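PDB 6K11: Lpg2148(MvcA) from Legionella pneumophila subsp. pneumophila str. Philadelphia 1, which probably acts as a deamidase-related effector that removes ubiquitin from the host ubiquitin-conjugating enzyme UBE2N and so regulates its activity. Local coordinates for residues A[139-144]-A[155-160]; A[133-138]-A[184-189]; A[170-175]-A[216-221]; A[198-203]-A[210-215]. All coordinates share one frame; numbering follows the deposited sequence.

All four contacts lie within the insertion domain, where helices pack on a mixed sheet. Contacts 1 and 4 are surface contacts between neighbours in sequence; contacts 2 and 3 are partly buried and bridge more than 40 residues. Contacts 1 and 2 meet at the sheet, where Leu155 pairs with Val136 and Thr138, while Leu160 links contact 1 to contact 3 by pairing with Leu172. Helix 206-220 serves contacts 3 and 4, and its Ala210 and Ile214 also pack on Ile186 of contact 2. Polar bonds to backbone or amide groups mark contacts 1, 2 and 3, each with some apolar packing; contact 4 is apolar, with no hydrogen bond across it.

Contact 1 (A[139-144]-A[155-160])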
loop_
_atom_site.group_PDB
_atom_site.type_symbol
_atom_site.label_atom_id
_atom_site.label_comp_id
_atom_site.label_asym_id
_atom_site.label_seq_id
_atom_site.Cartn_x
_atom_site.Cartn_y
_atom_site.Cartn_z
ATOM N N LYS A 139 1.585 -21.258 -26.986
ATOM C CA LYS A 139 2.483 -21.250 -28.127
ATOM C C LYS A 139 3.334 -19.987 -28.113
ATOM O O LYS A 139 2.906 -18.926 -27.648
ATOM C CB LYS A 139 1.687 -21.331 -29.431
ATOM C CG LYS A 139 1.079 -22.710 -29.704
ATOM C CD LYS A 139 0.616 -22.842 -31.155
ATOM C CE LYS A 139 0.165 -24.270 -31.484
ATOM N NZ LYS A 139 1.134 -25.320 -31.035
ATOM N N ASN A 140 4.560 -20.117 -28.623
ATOM C CA ASN A 140 5.451 -18.967 -28.708
ATOM C C ASN A 140 4.817 -17.828 -29.496
ATOM O O ASN A 140 4.989 -16.656 -29.141
ATOM C CB ASN A 140 6.777 -19.389 -29.342
ATOM C CG ASN A 140 7.905 -18.448 -29.007
ATOM O OD1 ASN A 140 7.755 -17.228 -29.077
ATOM N ND2 ASN A 140 9.046 -19.008 -28.622
ATOM N N GLU A 141 4.049 -18.154 -30.538
ATOM C CA GLU A 141 3.465 -17.126 -31.397
ATOM C C GLU A 141 2.551 -16.173 -30.632
ATOM O O GLU A 141 2.431 -15.002 -31.011
ATOM C CB GLU A 141 2.706 -17.801 -32.538
ATOM C CG GLU A 141 3.417 -19.055 -33.041
ATOM C CD GLU A 141 2.471 -20.046 -33.696
ATOM O OE1 GLU A 141 2.653 -21.272 -33.489
ATOM O OE2 GLU A 141 1.556 -19.605 -34.420
ATOM N N ASN A 142 1.906 -16.641 -29.558
ATOM C CA ASN A 142 0.902 -15.855 -28.848
ATOM C C ASN A 142 1.374 -15.351 -27.490
ATOM O O ASN A 142 0.543 -14.922 -26.681
ATOM C CB ASN A 142 -0.374 -16.674 -28.667
ATOM C CG ASN A 142 -0.873 -17.259 -29.964
ATOM O OD1 ASN A 142 -1.186 -18.450 -30.045
ATOM N ND2 ASN A 142 -0.940 -16.428 -30.997
ATOM N N PHE A 143 2.678 -15.387 -27.212
ATOM C CA PHE A 143 3.211 -14.996 -25.912
ATOM C C PHE A 143 3.935 -13.665 -26.060
ATOM O O PHE A 143 4.969 -13.583 -26.731
ATOM C CB PHE A 143 4.146 -16.060 -25.340
ATOM C CG PHE A 143 4.729 -15.692 -24.000
ATOM C CD1 PHE A 143 3.943 -15.721 -22.855
ATOM C CD2 PHE A 143 6.054 -15.299 -23.889
ATOM C CE1 PHE A 143 4.467 -15.376 -21.619
ATOM C CE2 PHE A 143 6.590 -14.950 -22.653
ATOM C CZ PHE A 143 5.797 -14.987 -21.516
ATOM N N ASN A 144 3.385 -12.634 -25.435
ATOM C CA ASN A 144 4.023 -11.322 -25.347
ATOM C C ASN A 144 4.314 -11.047 -23.881
ATOM O O ASN A 144 3.373 -10.792 -23.104
ATOM C CB ASN A 144 3.116 -10.242 -25.934
ATOM C CG ASN A 144 3.790 -8.889 -26.012
ATOM O OD1 ASN A 144 4.844 -8.660 -25.413
ATOM N ND2 ASN A 144 3.177 -7.974 -26.751
ATOM N N LEU A 155 4.628 -21.965 -19.909
ATOM C CA LEU A 155 5.337 -23.031 -20.613
ATOM C C LEU A 155 5.130 -22.849 -22.111
ATOM O O LEU A 155 4.009 -22.979 -22.615
ATOM C CB LEU A 155 4.863 -24.410 -20.157
ATOM C CG LEU A 155 5.373 -25.594 -20.995
ATOM C CD1 LEU A 155 6.908 -25.726 -20.880
ATOM C CD2 LEU A 155 4.682 -26.874 -20.544
ATOM N N LEU A 156 6.215 -22.557 -22.816
ATOM C CA LEU A 156 6.233 -22.422 -24.262
ATOM C C LEU A 156 6.863 -23.669 -24.866
ATOM O O LEU A 156 7.392 -24.529 -24.151
ATOM C CB LEU A 156 7.019 -21.175 -24.687
ATOM C CG LEU A 156 6.424 -19.770 -24.581
ATOM C CD1 LEU A 156 5.845 -19.482 -23.208
ATOM C CD2 LEU A 156 7.503 -18.748 -24.928
ATOM N N GLU A 157 6.818 -23.752 -26.204
ATOM C CA GLU A 157 7.525 -24.828 -26.899
ATOM C C GLU A 157 8.995 -24.878 -26.502
ATOM O O GLU A 157 9.581 -25.961 -26.406
ATOM C CB GLU A 157 7.420 -24.663 -28.421
ATOM C CG GLU A 157 6.027 -24.804 -28.991
ATOM C CD GLU A 157 5.433 -23.461 -29.352
ATOM O OE1 GLU A 157 5.633 -22.504 -28.569
ATOM O OE2 GLU A 157 4.783 -23.356 -30.415
ATOM N N ASN A 158 9.619 -23.714 -26.283
ATOM C CA ASN A 158 11.065 -23.674 -26.100
ATOM C C ASN A 158 11.523 -22.870 -24.890
ATOM O O ASN A 158 12.729 -22.628 -24.750
ATOM C CB ASN A 158 11.748 -23.126 -27.355
ATOM C CG ASN A 158 11.083 -21.878 -27.895
ATOM O OD1 ASN A 158 10.360 -21.169 -27.185
ATOM N ND2 ASN A 158 11.326 -21.602 -29.175
ATOM N N LYS A 159 10.613 -22.458 -24.012
ATOM C CA LYS A 159 10.988 -21.691 -22.831
ATOM C C LYS A 159 10.032 -22.054 -21.701
ATOM O O LYS A 159 8.874 -22.404 -21.941
ATOM C CB LYS A 159 10.955 -20.179 -23.107
ATOM C CG LYS A 159 11.978 -19.671 -24.141
ATOM C CD LYS A 159 13.256 -19.163 -23.462
ATOM C CE LYS A 159 14.294 -18.626 -24.465
ATOM N NZ LYS A 159 13.653 -18.306 -25.761
ATOM N N LEU A 160 10.547 -22.030 -20.476
ATOM C CA LEU A 160 9.756 -22.155 -19.254
ATOM C C LEU A 160 10.059 -20.906 -18.439
ATOM O O LEU A 160 11.198 -20.722 -17.993
ATOM C CB LEU A 160 10.108 -23.429 -18.480
ATOM C CG LEU A 160 9.372 -23.660 -17.155
ATOM C CD1 LEU A 160 7.870 -23.879 -17.406
ATOM C CD2 LEU A 160 9.958 -24.839 -16.414
#
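Glu157 is bent at chi2 (104°), and its carboxylate faces the backbone of Lys139 and Asn140, while Asn140 carries CG anti to its backbone N (chi1 -158°) and offers its amide to Asn158. The arrangement joins the turn of a beta-hairpin, between strands 152-155 and 160-163, to the loop that leaves strand 134-137 and makes a short 3-10 turn at 140-141. The backbone bond from Leu156 N to Lys159 O closes the hairpin. Asn140 N donates to Glu157 OE1 at 2.6 Å, on the syn lone pair, with an N-H...O angle of 147°; the same oxygen lies 3.4 Å from Asn140 CB. The bond from Asn140 ND2 to Asn158 OD1 is weak despite its 2.9 Å, because the N-H points well off the oxygen; the two amide planes stand nearly perpendicular. Lys139 NZ, 4.2 Å from Glu157 OE2, forms no salt bridge but may temper the repulsion between Glu157 and Glu141. Next to these polar bonds Leu156 meets Phe143, whose ring also touches Tyr154. Leu156 CD1 makes a CH-pi contact over the ring face, 4.2 Å from its centroid, and Leu156 CD2 touches Phe143 CD2 at 3.9 Å.

Contact 2 (A[133-138]-A[184-189])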
loop_
_atom_site.group_PDB
_atom_site.type_symbol
_atom_site.label_atom_id
_atom_site.label_comp_id
_atom_site.label_asym_id
_atom_site.label_seq_id
_atom_site.Cartn_x
_atom_site.Cartn_y
_atom_site.Cartn_z
ATOM N N ILE A 133 0.084 -19.493 -8.687
ATOM C CA ILE A 133 -0.731 -20.670 -8.423
ATOM C C ILE A 133 -1.174 -21.375 -9.692
ATOM O O ILE A 133 -1.824 -22.420 -9.607
ATOM C CB ILE A 133 -1.968 -20.339 -7.558
ATOM C CG1 ILE A 133 -2.836 -19.280 -8.236
ATOM C CG2 ILE A 133 -1.562 -19.913 -6.143
ATOM C CD1 ILE A 133 -4.325 -19.322 -7.800
ATOM N N VAL A 134 -0.881 -20.828 -10.873
ATOM C CA VAL A 134 -1.244 -21.521 -12.102
ATOM C C VAL A 134 -0.063 -21.574 -13.062
ATOM O O VAL A 134 0.841 -20.728 -13.048
ATOM C CB VAL A 134 -2.479 -20.916 -12.820
ATOM C CG1 VAL A 134 -3.734 -20.920 -11.909
ATOM C CG2 VAL A 134 -2.187 -19.541 -13.362
ATOM N N LEU A 135 -0.096 -22.599 -13.907
ATOM C CA LEU A 135 0.782 -22.765 -15.051
ATOM C C LEU A 135 -0.042 -22.508 -16.306
ATOM O O LEU A 135 -1.193 -22.952 -16.396
ATOM C CB LEU A 135 1.370 -24.186 -15.074
ATOM C CG LEU A 135 1.883 -24.716 -16.407
ATOM C CD1 LEU A 135 3.144 -23.961 -16.814
ATOM C CD2 LEU A 135 2.145 -26.215 -16.325
ATOM N N VAL A 136 0.523 -21.772 -17.259
ATOM C CA VAL A 136 -0.152 -21.478 -18.523
ATOM C C VAL A 136 0.689 -22.039 -19.657
ATOM O O VAL A 136 1.850 -21.647 -19.831
ATOM C CB VAL A 136 -0.388 -19.973 -18.732
ATOM C CG1 VAL A 136 -0.997 -19.719 -20.111
ATOM C CG2 VAL A 136 -1.268 -19.381 -17.609
ATOM N N LYS A 137 0.098 -22.934 -20.442
ATOM C CA LYS A 137 0.727 -23.446 -21.649
ATOM C C LYS A 137 0.319 -22.560 -22.821
ATOM O O LYS A 137 -0.875 -22.356 -23.062
ATOM C CB LYS A 137 0.310 -24.894 -21.892
ATOM C CG LYS A 137 0.983 -25.535 -23.052
ATOM C CD LYS A 137 0.536 -26.980 -23.161
ATOM C CE LYS A 137 0.524 -27.436 -24.605
ATOM N NZ LYS A 137 0.128 -28.868 -24.698
ATOM N N THR A 138 1.304 -22.022 -23.534
ATOM C CA THR A 138 1.024 -21.126 -24.646
ATOM C C THR A 138 2.058 -21.299 -25.746
ATOM O O THR A 138 3.253 -21.471 -25.479
ATOM C CB THR A 138 0.993 -19.656 -24.202
ATOM O OG1 THR A 138 0.895 -18.810 -25.360
ATOM C CG2 THR A 138 2.249 -19.304 -23.405
ATOM N N ASN A 184 4.548 -30.853 -24.942
ATOM C CA ASN A 184 3.740 -31.882 -25.586
ATOM C C ASN A 184 3.274 -32.972 -24.623
ATOM O O ASN A 184 2.445 -33.799 -25.005
ATOM C CB ASN A 184 4.535 -32.480 -26.752
ATOM C CG ASN A 184 4.694 -31.497 -27.894
ATOM O OD1 ASN A 184 5.809 -31.132 -28.263
ATOM N ND2 ASN A 184 3.570 -31.039 -28.447
ATOM N N ALA A 185 3.766 -32.995 -23.385
ATOM C CA ALA A 185 3.279 -33.941 -22.388
ATOM C C ALA A 185 2.069 -33.423 -21.622
ATOM O O ALA A 185 1.434 -34.191 -20.883
ATOM C CB ALA A 185 4.391 -34.288 -21.389
ATOM N N ILE A 186 1.736 -32.145 -21.772
ATOM C CA ILE A 186 0.626 -31.536 -21.057
ATOM C C ILE A 186 -0.519 -31.329 -22.040
ATOM O O ILE A 186 -0.290 -31.074 -23.228
ATOM C CB ILE A 186 1.087 -30.229 -20.381
ATOM C CG1 ILE A 186 2.111 -30.586 -19.296
ATOM C CG2 ILE A 186 -0.091 -29.454 -19.788
ATOM C CD1 ILE A 186 2.786 -29.423 -18.602
ATOM N N GLY A 187 -1.751 -31.495 -21.552
ATOM C CA GLY A 187 -2.945 -31.379 -22.371
ATOM C C GLY A 187 -3.246 -29.985 -22.894
ATOM O O GLY A 187 -2.337 -29.164 -23.085
ATOM N N ASP A 188 -4.535 -29.698 -23.113
ATOM C CA ASP A 188 -4.957 -28.478 -23.790
ATOM C C ASP A 188 -5.872 -27.602 -22.948
ATOM O O ASP A 188 -6.525 -26.712 -23.500
ATOM C CB ASP A 188 -5.662 -28.809 -25.111
ATOM C CG ASP A 188 -4.896 -29.806 -25.944
ATOM O OD1 ASP A 188 -3.744 -29.503 -26.321
ATOM O OD2 ASP A 188 -5.451 -30.894 -26.219
ATOM N N SER A 189 -5.949 -27.825 -21.639
ATOM C CA SER A 189 -6.743 -26.937 -20.805
ATOM C C SER A 189 -6.126 -25.538 -20.788
ATOM O O SER A 189 -4.960 -25.334 -21.150
ATOM C CB SER A 189 -6.867 -27.488 -19.384
ATOM O OG SER A 189 -7.356 -28.821 -19.404
HETATM O O HOH W 1 -2.551 -23.800 -20.086
#
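Lys137 and Leu135, two residues apart and so on the same side of strand 134-137 of the mixed sheet, both send their side chains to the loop that follows helix 176-185. The tightly held part is the ammonium group of Lys137. Its chain leaves the strand with CG anti to the backbone N (chi1 -176°) and stays extended except for a bend at chi3, spanning a gap in which the nearest alpha carbons, those of Lys137 and Asp188, are still 7.9 Å apart. Lys137 NZ donates to Ile186 O at 2.7 Å and to Gly187 O at 3.0 Å. The two consecutive peptide oxygens converge on one nitrogen, which stands above the plane of the Ile186 carbonyl and is tilted from that of Gly187. Phe183 O is a third acceptor for NZ, and the Phe183 ring adds a cation-pi contact; three backbone oxygens from the C-terminal end of helix 176-185 and the loop after it thus surround the ammonium group, and probably stabilise its charge. Two residues back along the strand, Leu135 and Ile186 reach tip to tip, with Leu135 CD2 4.0 Å from Ile186 CD1, and Ile214 and Ala210 of helix 206-220 pack against Ile186. The outer side is looser. Asp188 OD1 lies 4.2 Å from Lys137 NZ, beyond a salt bridge, so its attraction is probably a long-range one. Toward Ser189 the two backbones do not meet directly but through a water molecule, which accepts from Lys137 N at 2.8 Å and lies 3.0 Å from Ser189 O.

Contact 3 (A[170-175]-A[216-221]); sequences FNLGPG and DIFNEQ
The ring of Phe218 takes Leu172 at its edge: Leu172 CD1 lies near the ring plane, 3.7 Å from Phe218 CD1. Elsewhere the ring of Phe225 meets it with planes only about 10° apart, and that of Phe162 meets it edge-to-face. Here the last turn of helix 206-220 packs on the loop between edge strand 169-171 and helix 176-185 of the insertion domain. The second flat group is the amide of Gln221, which crosses the side chain of Leu172 at about a right angle, with Gln221 CD and OE1 each near Leu172 CD2. Gln221 CG stands between the backbone N and the carbonyl carbon (chi1 58°), and the extended chain beyond it carries the amide between helix and loop. Gln221 NE2 uses two hydrogens in the amide plane. One goes to Leu172 O at 2.9 Å, nearly straight at 171° and on a lone pair of that oxygen; the other goes to Ile217 O at 3.0 Å, approaching from above the carbonyl plane. Gln221 OE1 accepts from Arg224, which also bonds Asn171 O, so the amide is fixed from both ends. Ile217 adds apolar packing, its CG2 4.3 Å from Leu172 CB and its CD1 3.9 Å from Pro174 CG. The loop itself is set by an Asx turn, in which Asn171 OD1 accepts from Gly173 N at 2.9 Å.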
loop_
_atom_site.group_PDB
_atom_site.type_symbol
_atom_site.label_atom_id
_atom_site.label_comp_id
_atom_site.label_asym_id
_atom_site.label_seq_id
_atom_site.Cartn_x
_atom_site.Cartn_y
_atom_site.Cartn_z
ATOM N N PHE A 170 11.595 -14.361 -15.670
ATOM C CA PHE A 170 12.630 -15.268 -15.192
ATOM C C PHE A 170 12.600 -16.530 -16.035
ATOM O O PHE A 170 11.584 -17.239 -16.055
ATOM C CB PHE A 170 12.435 -15.624 -13.718
ATOM C CG PHE A 170 12.608 -14.463 -12.773
ATOM C CD1 PHE A 170 11.530 -13.651 -12.457
ATOM C CD2 PHE A 170 13.840 -14.207 -12.179
ATOM C CE1 PHE A 170 11.679 -12.585 -11.582
ATOM C CE2 PHE A 170 14.005 -13.131 -11.302
ATOM C CZ PHE A 170 12.906 -12.329 -10.998
ATOM N N ASN A 171 13.709 -16.813 -16.719
ATOM C CA ASN A 171 13.884 -18.102 -17.378
ATOM C C ASN A 171 14.190 -19.138 -16.302
ATOM O O ASN A 171 15.134 -18.972 -15.518
ATOM C CB ASN A 171 15.007 -18.034 -18.425
ATOM C CG ASN A 171 15.074 -19.285 -19.299
ATOM O OD1 ASN A 171 14.952 -20.415 -18.801
ATOM N ND2 ASN A 171 15.285 -19.091 -20.598
ATOM N N LEU A 172 13.377 -20.188 -16.240
ATOM C CA LEU A 172 13.489 -21.163 -15.162
ATOM C C LEU A 172 14.541 -22.246 -15.435
ATOM O O LEU A 172 14.782 -23.077 -14.552
ATOM C CB LEU A 172 12.126 -21.810 -14.888
ATOM C CG LEU A 172 11.071 -20.890 -14.263
ATOM C CD1 LEU A 172 9.866 -21.708 -13.760
ATOM C CD2 LEU A 172 11.689 -20.079 -13.114
ATOM N N GLY A 173 15.196 -22.245 -16.595
ATOM C CA GLY A 173 16.366 -23.087 -16.768
ATOM C C GLY A 173 16.383 -24.086 -17.915
ATOM O O GLY A 173 17.385 -24.198 -18.630
ATOM N N PRO A 174 15.312 -24.866 -18.091
ATOM C CA PRO A 174 15.340 -25.939 -19.105
ATOM C C PRO A 174 15.581 -25.426 -20.521
ATOM O O PRO A 174 15.088 -24.367 -20.909
ATOM C CB PRO A 174 13.950 -26.575 -18.978
ATOM C CG PRO A 174 13.555 -26.330 -17.567
ATOM C CD PRO A 174 14.100 -24.949 -17.255
ATOM N N GLY A 175 16.328 -26.211 -21.311
ATOM C CA GLY A 175 16.606 -25.848 -22.687
ATOM C C GLY A 175 15.445 -26.184 -23.615
ATOM O O GLY A 175 14.451 -26.791 -23.218
ATOM N N ASP A 216 8.685 -28.822 -9.222
ATOM C CA ASP A 216 9.981 -29.106 -8.603
ATOM C C ASP A 216 11.044 -28.132 -9.099
ATOM O O ASP A 216 11.806 -27.570 -8.301
ATOM C CB ASP A 216 10.428 -30.541 -8.904
ATOM C CG ASP A 216 9.597 -31.595 -8.187
ATOM O OD1 ASP A 216 8.974 -31.285 -7.148
ATOM O OD2 ASP A 216 9.589 -32.752 -8.667
ATOM N N ILE A 217 11.120 -27.947 -10.424
ATOM C CA ILE A 217 12.093 -27.030 -11.026
ATOM C C ILE A 217 11.946 -25.644 -10.405
ATOM O O ILE A 217 12.930 -25.004 -10.013
ATOM C CB ILE A 217 11.904 -26.993 -12.555
ATOM C CG1 ILE A 217 12.432 -28.281 -13.212
ATOM C CG2 ILE A 217 12.570 -25.775 -13.193
ATOM C CD1 ILE A 217 11.977 -28.454 -14.654
ATOM N N PHE A 218 10.699 -25.184 -10.275
ATOM C CA PHE A 218 10.415 -23.873 -9.695
ATOM C C PHE A 218 10.812 -23.813 -8.226
ATOM O O PHE A 218 11.497 -22.875 -7.801
ATOM C CB PHE A 218 8.931 -23.552 -9.862
ATOM C CG PHE A 218 8.562 -22.143 -9.477
ATOM C CD1 PHE A 218 8.927 -21.073 -10.282
ATOM C CD2 PHE A 218 7.831 -21.895 -8.328
ATOM C CE1 PHE A 218 8.570 -19.776 -9.928
ATOM C CE2 PHE A 218 7.477 -20.604 -7.972
ATOM C CZ PHE A 218 7.842 -19.549 -8.778
ATOM N N ASN A 219 10.379 -24.800 -7.431
ATOM C CA ASN A 219 10.688 -24.797 -5.999
ATOM C C ASN A 219 12.188 -24.810 -5.740
ATOM O O ASN A 219 12.655 -24.250 -4.734
ATOM C CB ASN A 219 10.055 -26.003 -5.295
ATOM C CG ASN A 219 8.545 -25.943 -5.258
ATOM O OD1 ASN A 219 7.951 -24.908 -5.544
ATOM N ND2 ASN A 219 7.911 -27.060 -4.898
ATOM N N GLU A 220 12.953 -25.454 -6.626
ATOM C CA GLU A 220 14.393 -25.585 -6.435
ATOM C C GLU A 220 15.112 -24.241 -6.470
ATOM O O GLU A 220 16.182 -24.100 -5.868
ATOM C CB GLU A 220 14.983 -26.495 -7.518
ATOM C CG GLU A 220 14.745 -27.976 -7.308
ATOM C CD GLU A 220 15.947 -28.680 -6.690
ATOM O OE1 GLU A 220 15.825 -29.166 -5.541
ATOM O OE2 GLU A 220 17.008 -28.746 -7.355
ATOM N N GLN A 221 14.575 -23.256 -7.196
ATOM C CA GLN A 221 15.228 -21.963 -7.360
ATOM C C GLN A 221 14.433 -20.816 -6.736
ATOM O O GLN A 221 14.619 -19.657 -7.131
ATOM C CB GLN A 221 15.466 -21.693 -8.844
ATOM C CG GLN A 221 14.195 -21.718 -9.688
ATOM C CD GLN A 221 14.500 -21.818 -11.170
ATOM O OE1 GLN A 221 15.114 -20.927 -11.751
ATOM N NE2 GLN A 221 14.072 -22.913 -11.790
#

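Contact 4 (A[198-203]-A[210-215]); sequences FVLEEP and AISEIV
Leu200 and Val215 meet in the apolar packing between two consecutive helices of the insertion domain, 197-201 and 206-220, which are joined by a short loop. Leu200 has CG anti to its carbonyl carbon (chi1 -76°), and its CD2 methyl settles on the second helix between Ser212 and Val215, residues three apart on one face. It lies 3.9 Å from Val215 CG2 and 3.9 Å from Ser212 CA, and the two side chains of Leu200 and Val215 cross at about a right angle. Val199, the residue before Leu200, touches Ile211, a turn before Val215, CG1 to CG2 at 4.2 Å; Ile211 in turn packs on Ile186, and Val215 on Leu194, which ties helix 206-220 to neighbouring parts of the domain.

Polar groups approach without bonding. Ser212 OG is 4.0 Å from Leu200 CD2 and 3.9 Å from Leu200 O, too long for a hydrogen bond. Val199 O faces Ser212 CB at 4.3 Å and has no partner in the model. The residue four places on is Pro203, which has no N-H to give, whereas Phe198 O is still taken by Glu202 N at 3.0 Å.

No hydrogen bond or charge pair crosses the contact. The two helices are therefore held here by van der Waals packing, mostly of methyl groups, and by their short connection, and one buried carbonyl, at the point where the first helix ends, goes without a bond.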
loop_
_atom_site.group_PDB
_atom_site.type_symbol
_atom_site.label_atom_id
_atom_site.label_comp_id
_atom_site.label_asym_id
_atom_site.label_seq_id
_atom_site.Cartn_x
_atom_site.Cartn_y
_atom_site.Cartn_z
ATOM N N PHE A 198 -3.394 -33.826 -5.069
ATOM C CA PHE A 198 -3.472 -35.114 -5.749
ATOM C C PHE A 198 -2.453 -35.196 -6.883
ATOM O O PHE A 198 -1.755 -36.205 -7.031
ATOM C CB PHE A 198 -4.890 -35.348 -6.270
ATOM C CG PHE A 198 -5.836 -35.890 -5.230
ATOM C CD1 PHE A 198 -5.350 -36.498 -4.078
ATOM C CD2 PHE A 198 -7.210 -35.791 -5.403
ATOM C CE1 PHE A 198 -6.216 -36.998 -3.119
ATOM C CE2 PHE A 198 -8.081 -36.288 -4.448
ATOM C CZ PHE A 198 -7.584 -36.892 -3.304
ATOM N N VAL A 199 -2.344 -34.133 -7.685
ATOM C CA VAL A 199 -1.395 -34.125 -8.797
ATOM C C VAL A 199 0.040 -34.127 -8.282
ATOM O O VAL A 199 0.920 -34.782 -8.853
ATOM C CB VAL A 199 -1.664 -32.918 -9.715
ATOM C CG1 VAL A 199 -0.509 -32.703 -10.682
ATOM C CG2 VAL A 199 -2.974 -33.099 -10.468
ATOM N N LEU A 200 0.298 -33.402 -7.192
ATOM C CA LEU A 200 1.667 -33.199 -6.728
ATOM C C LEU A 200 2.186 -34.370 -5.900
ATOM O O LEU A 200 3.347 -34.770 -6.055
ATOM C CB LEU A 200 1.751 -31.898 -5.927
ATOM C CG LEU A 200 1.748 -30.647 -6.794
ATOM C CD1 LEU A 200 1.911 -29.417 -5.929
ATOM C CD2 LEU A 200 2.856 -30.756 -7.835
ATOM N N GLU A 201 1.358 -34.924 -5.017
ATOM C CA GLU A 201 1.790 -36.002 -4.135
ATOM C C GLU A 201 1.459 -37.392 -4.660
ATOM O O GLU A 201 2.222 -38.331 -4.412
ATOM C CB GLU A 201 1.171 -35.831 -2.746
ATOM C CG GLU A 201 1.552 -34.513 -2.079
ATOM C CD GLU A 201 0.680 -34.194 -0.880
ATOM O OE1 GLU A 201 0.468 -32.986 -0.629
ATOM O OE2 GLU A 201 0.224 -35.128 -0.186
ATOM N N GLU A 202 0.363 -37.548 -5.400
ATOM C CA GLU A 202 -0.044 -38.842 -5.945
ATOM C C GLU A 202 -0.162 -38.777 -7.466
ATOM O O GLU A 202 -1.225 -39.071 -8.026
ATOM C CB GLU A 202 -1.367 -39.286 -5.325
ATOM C CG GLU A 202 -1.300 -39.630 -3.841
ATOM C CD GLU A 202 -0.907 -41.073 -3.582
ATOM O OE1 GLU A 202 0.308 -41.353 -3.450
ATOM O OE2 GLU A 202 -1.821 -41.925 -3.509
ATOM N N PRO A 203 0.914 -38.417 -8.170
ATOM C CA PRO A 203 0.804 -38.263 -9.628
ATOM C C PRO A 203 0.572 -39.614 -10.291
ATOM O O PRO A 203 1.316 -40.570 -10.053
ATOM C CB PRO A 203 2.153 -37.657 -10.024
ATOM C CG PRO A 203 3.097 -38.174 -8.991
ATOM C CD PRO A 203 2.316 -38.341 -7.717
ATOM N N ALA A 210 4.522 -34.292 -15.557
ATOM C CA ALA A 210 5.083 -33.103 -16.189
ATOM C C ALA A 210 4.850 -31.871 -15.322
ATOM O O ALA A 210 5.784 -31.111 -15.040
ATOM C CB ALA A 210 4.486 -32.915 -17.587
ATOM N N ILE A 211 3.611 -31.671 -14.861
ATOM C CA ILE A 211 3.318 -30.532 -14.000
ATOM C C ILE A 211 4.140 -30.625 -12.723
ATOM O O ILE A 211 4.757 -29.649 -12.293
ATOM C CB ILE A 211 1.808 -30.455 -13.701
ATOM C CG1 ILE A 211 1.041 -30.038 -14.953
ATOM C CG2 ILE A 211 1.514 -29.492 -12.564
ATOM C CD1 ILE A 211 -0.420 -30.461 -14.928
ATOM N N SER A 212 4.181 -31.814 -12.110
ATOM C CA SER A 212 4.960 -31.975 -10.886
ATOM C C SER A 212 6.448 -31.703 -11.112
ATOM O O SER A 212 7.129 -31.189 -10.212
ATOM C CB SER A 212 4.762 -33.376 -10.309
ATOM O OG SER A 212 5.471 -33.486 -9.085
ATOM N N GLU A 213 6.970 -32.027 -12.297
ATOM C CA GLU A 213 8.367 -31.712 -12.580
ATOM C C GLU A 213 8.585 -30.200 -12.696
ATOM O O GLU A 213 9.593 -29.677 -12.207
ATOM C CB GLU A 213 8.835 -32.422 -13.850
ATOM C CG GLU A 213 10.356 -32.533 -13.903
ATOM C CD GLU A 213 10.899 -33.036 -15.233
ATOM O OE1 GLU A 213 12.103 -32.793 -15.492
ATOM O OE2 GLU A 213 10.145 -33.662 -16.014
ATOM N N ILE A 214 7.652 -29.487 -13.335
ATOM C CA ILE A 214 7.729 -28.027 -13.404
ATOM C C ILE A 214 7.696 -27.413 -12.006
ATOM O O ILE A 214 8.466 -26.495 -11.699
ATOM C CB ILE A 214 6.598 -27.478 -14.296
ATOM C CG1 ILE A 214 6.880 -27.836 -15.756
ATOM C CG2 ILE A 214 6.476 -25.956 -14.139
ATOM C CD1 ILE A 214 5.678 -27.746 -16.670
ATOM N N VAL A 215 6.815 -27.917 -11.132
ATOM C CA VAL A 215 6.755 -27.414 -9.758
ATOM C C VAL A 215 8.084 -27.639 -9.041
ATOM O O VAL A 215 8.570 -26.761 -8.309
ATOM C CB VAL A 215 5.582 -28.069 -8.999
ATOM C CG1 VAL A 215 5.699 -27.818 -7.510
ATOM C CG2 VAL A 215 4.242 -27.541 -9.518
#